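Local atomic coordinates of gamma-glutamyltranspeptidase (Klebsiella pneumoniae subsp. pneumoniae, PDB entry 5HFT), a protein that catalyses the conversion of oxamate to oxalate in the uric acid degradation pathway. Residues A[153-158]-A[217-222]; A[178-183]-A[192-197]; A[98-103]-A[255-260]; A[53-58]-A[143-148]; A[37-42]-A[167-172]. One frame throughout, in Å; residues are numbered along the deposited sequence.

Interaction 1 (A[153-158]-A[217-222]); sequences RLLADA and MLASDG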
# COMPACT_ATOMS: atom_id res chain seq x y z
N ARG A 153 -16.48 -5.20 -14.62
CA ARG A 153 -17.04 -5.59 -13.33
C ARG A 153 -16.12 -5.16 -12.18
O ARG A 153 -16.60 -4.65 -11.16
CB ARG A 153 -17.28 -7.10 -13.29
CG ARG A 153 -17.86 -7.57 -11.99
CD ARG A 153 -19.18 -6.89 -11.72
NE ARG A 153 -19.54 -6.95 -10.31
CZ ARG A 153 -19.22 -6.01 -9.43
NH1 ARG A 153 -18.54 -4.94 -9.82
NH2 ARG A 153 -19.58 -6.12 -8.15
N LEU A 154 -14.80 -5.32 -12.34
CA LEU A 154 -13.88 -4.99 -11.24
C LEU A 154 -13.89 -3.51 -10.88
O LEU A 154 -13.62 -3.15 -9.73
CB LEU A 154 -12.47 -5.44 -11.60
CG LEU A 154 -12.28 -6.89 -12.02
CD1 LEU A 154 -10.80 -7.17 -12.15
CD2 LEU A 154 -12.93 -7.86 -11.03
N LEU A 155 -14.17 -2.62 -11.85
CA LEU A 155 -14.19 -1.18 -11.61
C LEU A 155 -15.59 -0.64 -11.37
O LEU A 155 -15.73 0.56 -11.14
CB LEU A 155 -13.59 -0.42 -12.79
CG LEU A 155 -12.21 -0.87 -13.21
CD1 LEU A 155 -11.86 -0.12 -14.48
CD2 LEU A 155 -11.24 -0.61 -12.08
N ALA A 156 -16.62 -1.48 -11.43
CA ALA A 156 -17.98 -0.98 -11.37
C ALA A 156 -18.21 -0.13 -10.13
O ALA A 156 -18.73 0.99 -10.22
CB ALA A 156 -18.96 -2.15 -11.46
N ASP A 157 -17.87 -0.65 -8.95
CA ASP A 157 -18.11 0.13 -7.74
C ASP A 157 -17.31 1.43 -7.75
O ASP A 157 -17.84 2.48 -7.39
CB ASP A 157 -17.75 -0.66 -6.48
CG ASP A 157 -18.52 -1.93 -6.35
OD1 ASP A 157 -19.28 -2.28 -7.27
OD2 ASP A 157 -18.37 -2.57 -5.30
N ALA A 158 -16.05 1.37 -8.20
CA ALA A 158 -15.21 2.57 -8.24
C ALA A 158 -15.82 3.66 -9.11
O ALA A 158 -15.82 4.84 -8.74
CB ALA A 158 -13.81 2.23 -8.76
N MET A 217 -13.02 4.93 -18.99
CA MET A 217 -12.07 4.63 -20.06
C MET A 217 -11.32 3.33 -19.78
O MET A 217 -11.17 2.49 -20.67
CB MET A 217 -11.09 5.78 -20.26
CG MET A 217 -11.65 6.95 -21.05
SD MET A 217 -10.40 8.23 -21.39
CE MET A 217 -9.57 7.54 -22.83
N LEU A 218 -10.84 3.15 -18.54
CA LEU A 218 -10.14 1.92 -18.19
C LEU A 218 -11.01 0.70 -18.44
O LEU A 218 -10.51 -0.36 -18.85
CB LEU A 218 -9.68 1.95 -16.74
CG LEU A 218 -8.55 2.94 -16.44
CD1 LEU A 218 -8.11 2.89 -14.99
CD2 LEU A 218 -7.37 2.69 -17.38
N ALA A 219 -12.33 0.82 -18.20
CA ALA A 219 -13.23 -0.32 -18.35
C ALA A 219 -13.51 -0.64 -19.81
O ALA A 219 -13.69 -1.81 -20.17
CB ALA A 219 -14.54 -0.06 -17.60
N SER A 220 -13.59 0.38 -20.67
CA SER A 220 -13.86 0.13 -22.09
C SER A 220 -12.61 -0.32 -22.81
O SER A 220 -12.63 -1.33 -23.53
CB SER A 220 -14.41 1.39 -22.77
OG SER A 220 -15.38 2.06 -21.97
N ASP A 221 -11.50 0.44 -22.62
CA ASP A 221 -10.20 0.22 -23.25
C ASP A 221 -9.34 -0.83 -22.58
O ASP A 221 -8.46 -1.38 -23.25
CB ASP A 221 -9.37 1.52 -23.27
CG ASP A 221 -9.89 2.56 -24.24
OD1 ASP A 221 -10.50 2.16 -25.25
OD2 ASP A 221 -9.65 3.77 -23.99
N GLY A 222 -9.52 -1.10 -21.30
CA GLY A 222 -8.61 -2.01 -20.61
C GLY A 222 -7.61 -1.28 -19.72
O GLY A 222 -7.22 -0.13 -19.97
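L155 packs on L218 and A219 in a small apolar contact between helices of this gamma-glutamyltransferase family chain. L155 lies where helix 151-154 gives way to helix 156-164. L218 and A219 lie in the last turns of helix 209-221. One methyl does all the touching: L155 CD1. It sits 3.8 Å from L218 CB and 4.1 Å from A219 CB. It also comes within 3.9 Å of A219 N, so it rests against the helix backbone as well as on the two beta carbons. The L155 side chain crosses that of L218 at about a right angle, so the two leucines do not run alongside each other. L155 holds its CG opposite the carbonyl carbon (chi1 -53°), and chi2 near 173° carries CD1 out toward helix 209-221. The side-chain contacts are apolar, and 99 Å² is buried in all. On the side away from it, R153 makes a long salt bridge to D157, with NH1 and OD1 3.8 Å apart, and a salt bridge to E52. G222, just after helix 209-221, has positive phi. Around this core, L155 and A158 also lean on A65 of helix 56-70, and L154 reaches E58 and V61 of the same helix. L218 packs against L231 of helix 230-242 and F226 of helix 225-228. L155 therefore joins helix 56-70 to the end of helix 209-221.

Interaction 2 (A[178-183]-A[192-197]); sequences SKLEEL and TWLVAG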
# COMPACT_ATOMS: atom_id res chain seq x y z
N SER A 178 -5.89 21.14 6.05
CA SER A 178 -4.56 21.38 6.59
C SER A 178 -3.51 21.52 5.50
O SER A 178 -2.35 21.77 5.83
CB SER A 178 -4.18 20.24 7.54
OG SER A 178 -4.52 19.00 6.94
N LYS A 179 -3.89 21.35 4.24
CA LYS A 179 -3.00 21.60 3.11
C LYS A 179 -3.58 22.64 2.16
O LYS A 179 -3.01 22.88 1.08
CB LYS A 179 -2.70 20.28 2.38
N LEU A 180 -4.69 23.27 2.55
CA LEU A 180 -5.43 24.13 1.63
C LEU A 180 -4.58 25.31 1.18
O LEU A 180 -4.50 25.60 -0.02
CB LEU A 180 -6.73 24.59 2.30
CG LEU A 180 -7.60 25.67 1.62
CD1 LEU A 180 -8.00 25.35 0.18
CD2 LEU A 180 -8.84 25.90 2.46
N GLU A 181 -3.88 25.97 2.11
CA GLU A 181 -3.16 27.18 1.74
C GLU A 181 -2.01 26.88 0.78
O GLU A 181 -1.77 27.63 -0.17
CB GLU A 181 -2.66 27.90 2.99
N GLU A 182 -1.36 25.73 0.95
CA GLU A 182 -0.19 25.39 0.16
C GLU A 182 -0.56 24.86 -1.22
O GLU A 182 -0.02 25.32 -2.23
CB GLU A 182 0.63 24.36 0.95
CG GLU A 182 1.58 23.49 0.17
CD GLU A 182 2.51 22.70 1.10
OE1 GLU A 182 2.01 22.20 2.14
OE2 GLU A 182 3.73 22.61 0.80
N LEU A 183 -1.52 23.93 -1.29
CA LEU A 183 -2.00 23.35 -2.54
C LEU A 183 -3.13 24.14 -3.21
O LEU A 183 -3.63 23.70 -4.25
CB LEU A 183 -2.48 21.92 -2.29
CG LEU A 183 -1.51 20.94 -1.62
CD1 LEU A 183 -2.24 19.69 -1.19
CD2 LEU A 183 -0.35 20.57 -2.52
N THR A 192 -10.97 20.31 -8.20
CA THR A 192 -11.15 18.88 -8.03
C THR A 192 -11.38 18.48 -6.58
O THR A 192 -12.21 17.60 -6.31
CB THR A 192 -9.94 18.16 -8.65
OG1 THR A 192 -10.06 18.19 -10.08
CG2 THR A 192 -9.79 16.72 -8.16
N TRP A 193 -10.72 19.15 -5.63
CA TRP A 193 -10.80 18.79 -4.22
C TRP A 193 -11.57 19.77 -3.34
O TRP A 193 -11.95 19.40 -2.22
CB TRP A 193 -9.38 18.64 -3.68
CG TRP A 193 -8.61 17.70 -4.50
CD1 TRP A 193 -7.43 17.95 -5.14
CD2 TRP A 193 -8.93 16.33 -4.78
NE1 TRP A 193 -7.00 16.82 -5.81
CE2 TRP A 193 -7.90 15.81 -5.60
CE3 TRP A 193 -10.00 15.48 -4.42
CZ2 TRP A 193 -7.90 14.50 -6.06
CZ3 TRP A 193 -10.00 14.20 -4.89
CH2 TRP A 193 -8.95 13.71 -5.70
N LEU A 194 -11.86 20.96 -3.81
CA LEU A 194 -12.50 21.96 -2.98
C LEU A 194 -13.99 22.01 -3.24
O LEU A 194 -14.49 21.53 -4.26
CB LEU A 194 -11.88 23.32 -3.22
CG LEU A 194 -10.51 23.51 -2.63
CD1 LEU A 194 -10.16 25.01 -2.65
CD2 LEU A 194 -10.47 22.98 -1.23
N VAL A 195 -14.71 22.57 -2.29
CA VAL A 195 -16.13 22.83 -2.42
C VAL A 195 -16.37 24.26 -1.94
O VAL A 195 -16.04 24.59 -0.80
CB VAL A 195 -17.00 21.85 -1.62
CG1 VAL A 195 -18.42 22.43 -1.51
CG2 VAL A 195 -17.02 20.51 -2.29
N ALA A 196 -16.90 25.09 -2.83
CA ALA A 196 -16.99 26.54 -2.61
C ALA A 196 -15.65 27.12 -2.18
O ALA A 196 -15.57 28.13 -1.49
CB ALA A 196 -18.08 26.87 -1.58
N GLY A 197 -14.57 26.44 -2.57
CA GLY A 197 -13.24 26.95 -2.32
C GLY A 197 -12.70 26.64 -0.95
O GLY A 197 -11.62 27.15 -0.61
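Next to L194, which meets L180, the indole of W193 carries T192 CG2 on one face, 3.3 Å above the plane and over its centre. F189 meets the indole edge-to-face, and an aromatic side chain of a neighbouring subunit meets it with the planes at about 55°. The ring itself takes no part in the contact with 178-183, which is aliphatic. L180 CD1 stands in the fork of the L194 side chain, 3.6 Å from L194 CD1 and 3.7 Å from L194 CD2. The two leucines cross at about a right angle. L180 reaches across because its CG is trans to the backbone N (chi1 171°). The same L180 CD1 lies 4.1 Å from G197 O, so the turn after helix 189-193 comes up to the same methyl. A196 and G197 both have positive phi, consistent with the chain turning back toward L180. L183 packs on R119, and W193 packs on P72 and Q208. With 91 Å² buried, this is a local surface contact. It pairs two short helices close in sequence, 180-183 and 189-193, through one leucine from the first and the leucine that follows the second.

Interaction 3 (A[98-103]-A[255-260]); sequences SGAAGS and RARRPG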
# COMPACT_ATOMS: atom_id res chain seq x y z
N SER A 98 5.95 0.33 -9.04
CA SER A 98 6.32 1.72 -8.84
C SER A 98 7.03 2.26 -10.07
O SER A 98 7.88 1.59 -10.66
CB SER A 98 7.17 1.89 -7.58
OG SER A 98 8.45 1.33 -7.73
N GLY A 99 6.69 3.48 -10.45
CA GLY A 99 7.20 4.05 -11.68
C GLY A 99 8.54 4.75 -11.54
O GLY A 99 8.95 5.17 -10.47
N ALA A 100 9.23 4.87 -12.68
CA ALA A 100 10.53 5.51 -12.73
C ALA A 100 10.40 7.00 -13.04
O ALA A 100 9.37 7.48 -13.52
CB ALA A 100 11.40 4.83 -13.79
N ALA A 101 11.47 7.74 -12.75
CA ALA A 101 11.53 9.16 -13.11
C ALA A 101 11.27 9.33 -14.61
O ALA A 101 11.53 8.43 -15.41
CB ALA A 101 12.89 9.76 -12.74
N GLY A 102 10.75 10.49 -14.98
CA GLY A 102 10.48 10.75 -16.37
C GLY A 102 11.75 11.00 -17.17
O GLY A 102 12.79 11.40 -16.66
N SER A 103 11.63 10.77 -18.48
CA SER A 103 12.78 10.93 -19.36
C SER A 103 13.26 12.38 -19.44
O SER A 103 14.40 12.63 -19.85
CB SER A 103 12.43 10.39 -20.75
OG SER A 103 11.27 11.02 -21.25
N ARG A 255 6.52 -1.31 -17.12
CA ARG A 255 5.86 -2.52 -16.64
C ARG A 255 6.05 -2.64 -15.13
O ARG A 255 7.04 -2.16 -14.58
CB ARG A 255 6.39 -3.81 -17.34
CG ARG A 255 5.89 -4.05 -18.77
CD ARG A 255 4.53 -4.80 -18.77
NE ARG A 255 3.82 -4.70 -20.05
CZ ARG A 255 2.53 -5.00 -20.22
NH1 ARG A 255 1.80 -5.40 -19.19
NH2 ARG A 255 1.95 -4.86 -21.41
N ALA A 256 5.07 -3.23 -14.46
CA ALA A 256 5.32 -3.62 -13.07
C ALA A 256 6.46 -4.63 -13.03
O ALA A 256 6.51 -5.57 -13.84
CB ALA A 256 4.07 -4.20 -12.43
N ARG A 257 7.37 -4.45 -12.07
CA ARG A 257 8.48 -5.36 -11.84
C ARG A 257 8.02 -6.56 -11.02
O ARG A 257 6.94 -6.58 -10.44
CB ARG A 257 9.60 -4.64 -11.11
CG ARG A 257 10.21 -3.51 -11.90
CD ARG A 257 10.73 -2.40 -11.00
NE ARG A 257 10.71 -1.13 -11.71
CZ ARG A 257 10.45 0.04 -11.14
NH1 ARG A 257 10.17 0.11 -9.84
NH2 ARG A 257 10.45 1.16 -11.86
N ARG A 258 8.83 -7.62 -11.03
CA ARG A 258 8.55 -8.81 -10.23
C ARG A 258 9.79 -9.27 -9.50
O ARG A 258 10.36 -10.31 -9.83
CB ARG A 258 8.00 -9.94 -11.10
CG ARG A 258 6.72 -9.55 -11.81
CD ARG A 258 5.54 -10.11 -11.07
NE ARG A 258 5.76 -11.52 -10.82
CZ ARG A 258 5.23 -12.49 -11.56
NH1 ARG A 258 4.45 -12.19 -12.59
NH2 ARG A 258 5.51 -13.75 -11.25
N PRO A 259 10.23 -8.53 -8.48
CA PRO A 259 11.38 -8.97 -7.70
C PRO A 259 10.99 -10.13 -6.81
O PRO A 259 9.82 -10.47 -6.65
CB PRO A 259 11.73 -7.75 -6.85
CG PRO A 259 10.45 -7.07 -6.67
CD PRO A 259 9.68 -7.27 -7.97
N GLY A 260 12.01 -10.72 -6.21
CA GLY A 260 11.83 -11.76 -5.25
C GLY A 260 11.60 -11.17 -3.87
O GLY A 260 12.20 -10.16 -3.51
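R257 lays its guanidinium against S98 and A100, and the contact is almost entirely the work of this one side chain. The polar interactions centre on S98. R257 NH1 donates a weak hydrogen bond to S98 OG, 3.0 Å away, bent to 125° at the hydrogen. S98 O lies over one face of the guanidinium. It is also close to both terminal nitrogens, but the angles are too poor for hydrogen bonds, and such short distances are doubtful at 2.65 Å resolution. The looser contacts are at the rim of the group. G99 C and A100 N lie near the guanidinium plane at its edge, A100 N being 4.0 Å from R257 NH2. A100 CB is 4.3 Å from the same nitrogen. The R257 chain is extended from CG to NE, which lets the group span the gap between the two loops. Further bonds lie outside the segments. S98 OG is hydrogen-bonded to D96 OD1, and D96 OD2 forms a long, weak ion pair with R257 NH1. The backbones of R257 and D96 are hydrogen-bonded too. G99 N binds D80, and A100 pairs with V127. The attraction is probably mainly electrostatic: a guanidinium near a carbonyl oxygen, a hydroxyl and, more loosely, a carboxylate, with one weak hydrogen bond across the contact.

Interaction 4 (A[53-58]-A[143-148]); sequences GGSAIE and DLTGRA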
# COMPACT_ATOMS: atom_id res chain seq x y z
N GLY A 53 -17.88 -15.16 -7.19
CA GLY A 53 -16.99 -16.15 -7.75
C GLY A 53 -15.61 -15.66 -8.09
O GLY A 53 -14.81 -16.44 -8.62
N GLY A 54 -15.29 -14.38 -7.84
CA GLY A 54 -13.98 -13.86 -8.18
C GLY A 54 -12.89 -14.27 -7.20
O GLY A 54 -13.15 -14.63 -6.05
N SER A 55 -11.65 -14.17 -7.65
CA SER A 55 -10.50 -14.56 -6.86
C SER A 55 -10.10 -13.44 -5.90
O SER A 55 -10.54 -12.29 -6.02
CB SER A 55 -9.32 -14.91 -7.78
OG SER A 55 -8.67 -13.75 -8.26
N ALA A 56 -9.25 -13.77 -4.93
CA ALA A 56 -8.76 -12.75 -4.01
C ALA A 56 -8.06 -11.61 -4.74
O ALA A 56 -8.06 -10.48 -4.24
CB ALA A 56 -7.82 -13.36 -2.98
N ILE A 57 -7.41 -11.88 -5.88
CA ILE A 57 -6.69 -10.82 -6.56
C ILE A 57 -7.66 -9.85 -7.24
O ILE A 57 -7.60 -8.64 -7.02
CB ILE A 57 -5.68 -11.41 -7.57
CG1 ILE A 57 -4.47 -11.96 -6.83
CG2 ILE A 57 -5.22 -10.34 -8.53
CD1 ILE A 57 -3.73 -13.02 -7.58
N GLU A 58 -8.60 -10.39 -8.02
CA GLU A 58 -9.60 -9.53 -8.64
C GLU A 58 -10.37 -8.76 -7.57
O GLU A 58 -10.72 -7.59 -7.76
CB GLU A 58 -10.53 -10.37 -9.52
CG GLU A 58 -9.80 -11.26 -10.56
CD GLU A 58 -10.71 -12.30 -11.23
OE1 GLU A 58 -11.27 -13.17 -10.53
OE2 GLU A 58 -10.88 -12.23 -12.47
N ASP A 143 -3.66 -16.91 -14.62
CA ASP A 143 -2.85 -18.13 -14.64
C ASP A 143 -3.20 -19.03 -13.47
O ASP A 143 -3.32 -20.25 -13.64
CB ASP A 143 -1.35 -17.82 -14.59
CG ASP A 143 -0.88 -17.00 -15.77
OD1 ASP A 143 -1.59 -16.96 -16.80
OD2 ASP A 143 0.20 -16.38 -15.66
N LEU A 144 -3.38 -18.46 -12.27
CA LEU A 144 -3.65 -19.27 -11.09
C LEU A 144 -5.06 -19.81 -11.11
O LEU A 144 -5.26 -21.03 -11.06
CB LEU A 144 -3.41 -18.43 -9.83
CG LEU A 144 -1.98 -17.91 -9.68
CD1 LEU A 144 -1.86 -17.05 -8.42
CD2 LEU A 144 -0.98 -19.08 -9.65
N THR A 145 -6.05 -18.94 -11.19
CA THR A 145 -7.41 -19.36 -11.48
C THR A 145 -7.47 -19.95 -12.88
O THR A 145 -6.59 -19.73 -13.72
CB THR A 145 -8.35 -18.16 -11.41
OG1 THR A 145 -7.87 -17.27 -10.39
CG2 THR A 145 -9.78 -18.59 -11.07
N GLY A 146 -8.53 -20.70 -13.17
CA GLY A 146 -8.71 -20.95 -14.59
C GLY A 146 -9.59 -19.94 -15.30
O GLY A 146 -9.80 -20.04 -16.52
N ARG A 147 -10.08 -18.95 -14.56
CA ARG A 147 -11.13 -18.04 -15.01
C ARG A 147 -10.66 -16.62 -14.76
O ARG A 147 -9.55 -16.38 -14.27
CB ARG A 147 -12.45 -18.33 -14.28
N ALA A 148 -11.53 -15.66 -15.09
CA ALA A 148 -11.34 -14.24 -14.85
C ALA A 148 -12.66 -13.53 -15.11
O ALA A 148 -13.37 -13.88 -16.05
CB ALA A 148 -10.24 -13.64 -15.75
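S55 faces T145, and E58 faces A148, where the start of helix 56-70 meets the loop that follows helix 130-144. In the first shell S55 CB lies 3.8 Å from T145 OG1. E58 OE2 lies close to A148, 3.6 Å from its CB. The two halves of the E58 carboxylate do different work. OE2 turns to the loop and accepts a hydrogen bond from L149 N, consistent with its place beside A148. OE1 turns back to its own segment and takes S55 N at 3.1 Å, nearly straight at 176°. For this it uses its anti lone pair. In return S55 OG accepts from E58 N, 3.4 Å away, and from I57 N, both weakly. The S55 hydroxyl sits between its backbone N and carbonyl carbon (chi1 79°), which puts it over the open N-H groups of the first turn. The next shell is S141 of helix 130-144. Its hydroxyl is hydrogen-bonded to S55 OG, and its carbonyl oxygen holds T145 OG1. A neighbouring subunit adds an acidic side chain, bonded to A56 N. S55 and E58 thus form a capping box at the start of helix 56-70. Just before it, G53 with positive phi is the C-prime residue of the Schellman motif that ends helix 40-51.

Interaction 5 (A[37-42]-A[167-172]); sequences APHHLA and PVTASQ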
# COMPACT_ATOMS: atom_id res chain seq x y z
N ALA A 37 -9.51 -3.52 5.01
CA ALA A 37 -9.26 -2.30 4.25
C ALA A 37 -9.39 -1.10 5.18
O ALA A 37 -10.03 -1.19 6.23
CB ALA A 37 -10.26 -2.15 3.09
N PRO A 38 -8.78 0.03 4.81
CA PRO A 38 -8.86 1.20 5.68
C PRO A 38 -10.20 1.86 5.64
O PRO A 38 -10.46 2.73 6.49
CB PRO A 38 -7.78 2.13 5.11
CG PRO A 38 -6.88 1.23 4.37
CD PRO A 38 -7.79 0.23 3.76
N HIS A 39 -11.05 1.51 4.69
CA HIS A 39 -12.39 2.07 4.64
C HIS A 39 -13.41 0.99 4.35
O HIS A 39 -13.22 0.18 3.43
CB HIS A 39 -12.46 3.19 3.61
CG HIS A 39 -13.73 3.99 3.69
ND1 HIS A 39 -14.87 3.64 3.00
CD2 HIS A 39 -14.05 5.06 4.45
CE1 HIS A 39 -15.83 4.50 3.30
NE2 HIS A 39 -15.36 5.37 4.17
N HIS A 40 -14.51 0.97 5.12
CA HIS A 40 -15.47 -0.13 4.99
C HIS A 40 -16.02 -0.24 3.57
O HIS A 40 -16.40 -1.33 3.15
CB HIS A 40 -16.62 0.03 5.99
CG HIS A 40 -17.62 1.08 5.60
ND1 HIS A 40 -18.70 0.82 4.78
CD2 HIS A 40 -17.69 2.40 5.91
CE1 HIS A 40 -19.39 1.94 4.60
NE2 HIS A 40 -18.80 2.91 5.28
N LEU A 41 -16.06 0.85 2.81
CA LEU A 41 -16.58 0.71 1.46
C LEU A 41 -15.63 -0.10 0.57
O LEU A 41 -16.08 -0.79 -0.35
CB LEU A 41 -16.84 2.08 0.84
CG LEU A 41 -18.24 2.62 0.61
CD1 LEU A 41 -19.27 1.86 1.36
CD2 LEU A 41 -18.28 4.08 1.02
N ALA A 42 -14.32 -0.00 0.82
CA ALA A 42 -13.34 -0.75 0.05
C ALA A 42 -13.37 -2.24 0.41
O ALA A 42 -13.27 -3.10 -0.47
CB ALA A 42 -11.95 -0.15 0.26
N PRO A 167 -19.23 9.30 0.81
CA PRO A 167 -19.34 10.04 2.07
C PRO A 167 -17.98 10.62 2.40
O PRO A 167 -17.01 9.87 2.56
CB PRO A 167 -19.76 8.97 3.08
CG PRO A 167 -20.24 7.79 2.24
CD PRO A 167 -19.45 7.85 0.98
N VAL A 168 -17.88 11.95 2.46
CA VAL A 168 -16.58 12.54 2.73
C VAL A 168 -16.08 12.01 4.06
O VAL A 168 -16.74 12.14 5.09
CB VAL A 168 -16.63 14.08 2.69
CG1 VAL A 168 -15.28 14.68 3.07
CG2 VAL A 168 -16.96 14.53 1.32
N THR A 169 -14.94 11.35 4.03
CA THR A 169 -14.29 11.01 5.28
C THR A 169 -13.80 12.26 6.00
O THR A 169 -13.53 13.31 5.40
CB THR A 169 -13.16 10.02 5.01
OG1 THR A 169 -12.52 10.40 3.78
CG2 THR A 169 -13.71 8.60 4.92
N ALA A 170 -13.64 12.13 7.31
CA ALA A 170 -13.12 13.23 8.09
C ALA A 170 -11.65 13.46 7.78
O ALA A 170 -11.19 14.60 7.78
CB ALA A 170 -13.34 12.97 9.58
N SER A 171 -10.90 12.39 7.52
CA SER A 171 -9.47 12.60 7.26
C SER A 171 -9.25 13.25 5.89
O SER A 171 -8.31 14.04 5.74
CB SER A 171 -8.69 11.29 7.38
OG SER A 171 -9.12 10.35 6.43
N GLN A 172 -10.11 12.96 4.91
CA GLN A 172 -10.07 13.69 3.64
C GLN A 172 -10.38 15.16 3.84
O GLN A 172 -9.76 16.02 3.21
CB GLN A 172 -11.06 13.10 2.64
CG GLN A 172 -11.20 13.96 1.41
CD GLN A 172 -12.15 13.37 0.40
OE1 GLN A 172 -12.58 12.22 0.53
NE2 GLN A 172 -12.50 14.16 -0.61
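H39, P167 and T169 carry most of this contact, which brings together two helix N-termini. H39 is the N-cap of helix 40-51, and T169 is the N-cap of helix 170-178. H39 has the most surface covered. Its imidazole and the T169 side chain come from opposite directions. T169 CG2 meets the ring obliquely, 3.6 Å from H39 CD2. H39 CG lies trans to the backbone N (chi1 -169°), which swings the ring out across the start of its helix. There H39 ND1 accepts from L41 N at 3.0 Å. The bond makes an angle of 155° at the hydrogen, but L41 N stands well out of the ring plane, by 38°. This bond probably restrains the ring while its far side, with CD2 and NE2, is left to face T169. The backbone closes the same turn, A42 N giving a hydrogen bond to H39 O. P167, in the short strand 166-167, meets L41. The two side chains reach toward each other, and the contact is purely apolar. V168, between P167 and T169, turns the other way and bonds through its backbone to G203 and S204. H39 also packs on I67 and V70 of helix 56-70, and T169 on Y71. A37 pairs with a strand of a neighbouring subunit in an antiparallel sheet that crosses the interface. The P167 end is a meeting of two carbons, L41 CD2 and P167 CD, 3.9 Å apart.

Interaction 1 is the buried one, and interaction 2 lies at the surface. Interactions 3, 4 and 5 are partly buried. Helix 56-70 is shared most widely: interaction 4 holds its start, while side chains of interactions 1 and 5 rest on its length. Interactions 1 and 4 touch directly, through L154 CD2 and E58 CB. Interactions 2 and 4 stand on opposite sides of the chain centre, their own centres about 40 Å apart. Chemistry does not simply follow burial: leucines make both the buried interaction 1 and the surface interaction 2. Interactions 4 and 5 lie at helix starts, with the capping bonds inside one segment. Interaction 3, between two loops, relies on a charged group.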